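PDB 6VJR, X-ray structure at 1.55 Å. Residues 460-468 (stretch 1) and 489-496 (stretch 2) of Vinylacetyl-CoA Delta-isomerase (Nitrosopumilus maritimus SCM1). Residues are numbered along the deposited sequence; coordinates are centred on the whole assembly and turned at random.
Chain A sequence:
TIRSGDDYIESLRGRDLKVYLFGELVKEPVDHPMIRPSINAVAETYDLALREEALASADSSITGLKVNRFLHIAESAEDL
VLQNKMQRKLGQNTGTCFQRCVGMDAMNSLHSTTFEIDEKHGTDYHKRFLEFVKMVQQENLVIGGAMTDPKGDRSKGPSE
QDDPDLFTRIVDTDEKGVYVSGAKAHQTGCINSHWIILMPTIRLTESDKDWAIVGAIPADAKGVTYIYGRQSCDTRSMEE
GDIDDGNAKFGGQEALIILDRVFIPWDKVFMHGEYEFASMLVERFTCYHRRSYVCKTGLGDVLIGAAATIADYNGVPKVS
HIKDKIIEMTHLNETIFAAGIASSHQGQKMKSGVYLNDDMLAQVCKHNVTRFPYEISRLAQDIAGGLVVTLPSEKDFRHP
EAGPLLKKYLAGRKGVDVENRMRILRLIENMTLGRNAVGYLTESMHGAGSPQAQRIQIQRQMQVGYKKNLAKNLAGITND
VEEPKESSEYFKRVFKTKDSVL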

# COMPACT_ATOMS: atom_id res chain seq x y z
N ARG A 460 -22.52 -6.84 -4.49
CA ARG A 460 -23.95 -7.01 -4.44
C ARG A 460 -24.67 -5.78 -3.87
O ARG A 460 -25.84 -5.57 -4.18
N GLN A 461 -24.00 -5.03 -3.00
CA GLN A 461 -24.64 -3.95 -2.27
C GLN A 461 -24.18 -2.54 -2.63
O GLN A 461 -24.67 -1.59 -2.04
N MET A 462 -23.24 -2.39 -3.57
CA MET A 462 -22.53 -1.14 -3.79
C MET A 462 -23.28 -0.13 -4.69
O MET A 462 -22.74 0.97 -4.94
N GLN A 463 -24.49 -0.45 -5.15
CA GLN A 463 -25.41 0.49 -5.81
C GLN A 463 -24.71 1.28 -6.93
O GLN A 463 -24.78 2.51 -7.00
N VAL A 464 -24.06 0.55 -7.83
CA VAL A 464 -23.41 1.14 -8.99
C VAL A 464 -24.38 1.96 -9.85
O VAL A 464 -24.03 3.05 -10.28
N GLY A 465 -25.59 1.45 -10.09
CA GLY A 465 -26.53 2.18 -10.92
C GLY A 465 -26.93 3.53 -10.30
O GLY A 465 -27.05 4.51 -11.02
N TYR A 466 -27.19 3.53 -8.97
CA TYR A 466 -27.46 4.75 -8.25
C TYR A 466 -26.32 5.74 -8.43
O TYR A 466 -26.54 6.91 -8.72
N LYS A 467 -25.10 5.25 -8.26
CA LYS A 467 -23.92 6.10 -8.36
C LYS A 467 -23.68 6.64 -9.78
O LYS A 467 -23.33 7.81 -9.95
N LYS A 468 -23.93 5.81 -10.79
CA LYS A 468 -23.87 6.26 -12.17
C LYS A 468 -24.80 7.45 -12.39
O LYS A 468 -24.44 8.43 -13.03
N GLU A 489 -30.52 -1.38 -0.45
CA GLU A 489 -30.73 -1.34 0.99
C GLU A 489 -29.66 -0.50 1.70
O GLU A 489 -29.96 0.15 2.68
N TYR A 490 -28.44 -0.43 1.17
CA TYR A 490 -27.37 0.19 1.96
C TYR A 490 -27.64 1.68 2.13
O TYR A 490 -27.51 2.23 3.24
N PHE A 491 -27.92 2.39 1.01
CA PHE A 491 -28.19 3.82 1.11
C PHE A 491 -29.47 4.12 1.88
O PHE A 491 -29.57 5.20 2.51
N LYS A 492 -30.40 3.18 1.92
CA LYS A 492 -31.54 3.34 2.81
C LYS A 492 -31.10 3.38 4.27
O LYS A 492 -31.65 4.16 5.02
N ARG A 493 -30.14 2.56 4.67
CA ARG A 493 -29.61 2.59 6.02
C ARG A 493 -28.78 3.86 6.25
O ARG A 493 -28.87 4.54 7.30
N VAL A 494 -27.94 4.18 5.27
CA VAL A 494 -27.03 5.31 5.43
C VAL A 494 -27.80 6.61 5.66
O VAL A 494 -27.44 7.41 6.53
N PHE A 495 -28.88 6.82 4.90
CA PHE A 495 -29.62 8.07 4.97
C PHE A 495 -30.88 8.01 5.85
O PHE A 495 -31.64 8.97 5.88
N LYS A 496 -31.09 6.92 6.57
CA LYS A 496 -32.21 6.78 7.49
C LYS A 496 -32.15 7.90 8.52
O LYS A 496 -31.12 8.09 9.17

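Packing of residues 460-468 against residues 489-496 in Vinylacetyl-CoA Delta-isomerase, with 348 Å² buried between them, counting both sides. Phe-491 lies at the centre and has the largest covered area, 100 Å². Its CB points toward the first stretch, and chi1 near -76° (m) with chi2 at -35° sets the ring among Gln-463, Tyr-466 and Lys-467. Gln-463, second in covered area, sits at a break in stretch 1: it has positive phi and occupies the N-cap position of the helix that follows. Its side chain, m then t and extended, reaches the backbone of the other helix, where Gln-463 OE1 accepts a hydrogen bond from Phe-491 N at 2.9 Å. The same oxygen, Gln-463 OE1, approaches Phe-491 CD2 to 3.4 Å, so one residue receives both a polar and a van der Waals contact. Tyr-466 (t, chi2 -76°) also points toward the partner helix. Phe-491 CD2 lies over one face of its ring, 3.5 Å from Tyr-466 CE1; the two rings meet obliquely, centroids 4.9 Å apart and planes at 42°. Farther out, Tyr-466 OH comes within 3.9 Å of CE2 of Phe-495 (m). Lys-467 starts sideways, but its extended mttt chain brings Lys-467 CE to 3.7 Å from Phe-491 CZ, at the ring edge, while Lys-467 NZ donates a weak hydrogen bond to Met-462 O at 3.3 Å. Met-462 itself turns its CB away. At the other end of the contact, Gln-461 (m, t) points in, and Gln-461 OE1 accepts a weak hydrogen bond from Arg-493 NH2 at 3.5 Å. Water 1 links the backbones here, donating to Gln-461 O at 2.8 Å and accepting from Tyr-490 N at 3.0 Å. Tyr-490 (t) directs Tyr-490 CB toward Gln-461 O, 4.0 Å away, but its ring leads away from stretch 1.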

# COMPACT_ATOMS: atom_id res chain seq x y z
CB ARG A 460 -24.33 -8.28 -3.67
CG ARG A 460 -24.01 -9.53 -4.46
CD ARG A 460 -24.36 -10.79 -3.68
NE ARG A 460 -25.81 -10.82 -3.51
CZ ARG A 460 -26.53 -10.91 -2.39
NH1 ARG A 460 -27.85 -11.00 -2.49
NH2 ARG A 460 -25.97 -10.90 -1.19
CB GLN A 461 -24.29 -4.17 -0.79
CG GLN A 461 -24.88 -5.43 -0.17
CD GLN A 461 -24.45 -5.53 1.27
OE1 GLN A 461 -25.09 -5.00 2.20
NE2 GLN A 461 -23.29 -6.12 1.47
CB MET A 462 -21.13 -1.44 -4.32
CG MET A 462 -21.07 -1.89 -5.74
SD MET A 462 -19.33 -2.25 -6.10
CE MET A 462 -19.61 -2.90 -7.74
CB GLN A 463 -26.02 1.40 -4.76
CG GLN A 463 -26.95 0.65 -3.84
CD GLN A 463 -27.67 1.51 -2.83
OE1 GLN A 463 -27.29 1.56 -1.65
NE2 GLN A 463 -28.67 2.23 -3.30
CB VAL A 464 -22.73 0.07 -9.87
CG1 VAL A 464 -22.07 0.70 -11.09
CG2 VAL A 464 -21.72 -0.68 -9.09
CB TYR A 466 -27.72 4.41 -6.78
CG TYR A 466 -27.98 5.54 -5.78
CD1 TYR A 466 -26.94 6.33 -5.30
CD2 TYR A 466 -29.21 5.69 -5.18
CE1 TYR A 466 -27.14 7.30 -4.34
CE2 TYR A 466 -29.41 6.64 -4.19
CZ TYR A 466 -28.37 7.47 -3.78
OH TYR A 466 -28.49 8.43 -2.78
CB LYS A 467 -22.69 5.37 -7.82
CG LYS A 467 -22.77 5.07 -6.32
CD LYS A 467 -21.60 4.26 -5.76
CE LYS A 467 -21.83 4.06 -4.28
NZ LYS A 467 -20.77 3.27 -3.70
CB LYS A 468 -24.22 5.15 -13.17
CG LYS A 468 -23.16 4.06 -13.22
CD LYS A 468 -23.60 2.84 -14.01
CE LYS A 468 -23.65 3.08 -15.44
NZ LYS A 468 -24.15 1.93 -16.18
CB GLU A 489 -30.82 -2.75 1.55
CG GLU A 489 -32.08 -3.47 1.09
CD GLU A 489 -33.36 -2.63 1.10
OE1 GLU A 489 -33.89 -2.29 -0.02
OE2 GLU A 489 -33.83 -2.27 2.22
CB TYR A 490 -25.97 -0.03 1.37
CG TYR A 490 -24.84 0.62 2.18
CD1 TYR A 490 -24.67 0.41 3.54
CD2 TYR A 490 -23.93 1.47 1.58
CE1 TYR A 490 -23.64 1.02 4.26
CE2 TYR A 490 -22.89 2.08 2.29
CZ TYR A 490 -22.72 1.83 3.63
OH TYR A 490 -21.72 2.41 4.41
CB PHE A 491 -28.08 4.56 -0.22
CG PHE A 491 -26.65 4.79 -0.67
CD1 PHE A 491 -25.64 5.04 0.23
CD2 PHE A 491 -26.33 4.76 -2.01
CE1 PHE A 491 -24.33 5.24 -0.21
CE2 PHE A 491 -25.01 4.99 -2.43
CZ PHE A 491 -24.02 5.18 -1.52
CB LYS A 492 -32.59 2.28 2.54
CG LYS A 492 -33.26 2.47 1.21
CD LYS A 492 -34.26 1.36 0.94
CE LYS A 492 -34.79 1.36 -0.43
NZ LYS A 492 -35.51 0.10 -0.59
CB ARG A 493 -28.84 1.30 6.33
CG ARG A 493 -29.64 -0.00 6.32
CD ARG A 493 -28.80 -1.14 6.88
NE ARG A 493 -27.62 -1.50 6.07
CZ ARG A 493 -27.57 -2.36 5.04
NH1 ARG A 493 -28.68 -2.93 4.60
NH2 ARG A 493 -26.40 -2.69 4.47
CB VAL A 494 -26.08 5.42 4.22
CG1 VAL A 494 -25.39 6.79 4.16
CG2 VAL A 494 -25.07 4.30 4.22
CB PHE A 495 -29.93 8.56 3.56
CG PHE A 495 -28.67 8.88 2.76
CD1 PHE A 495 -27.72 9.80 3.21
CD2 PHE A 495 -28.40 8.22 1.58
CE1 PHE A 495 -26.55 10.05 2.49
CE2 PHE A 495 -27.23 8.48 0.86
CZ PHE A 495 -26.32 9.39 1.33
CB LYS A 496 -32.20 5.42 8.19
CG LYS A 496 -33.43 5.06 8.98
CD LYS A 496 -33.30 3.65 9.56
CE LYS A 496 -34.52 3.17 10.25
NZ LYS A 496 -34.23 2.03 11.11
O HOH W 1 -27.32 -2.01 -1.11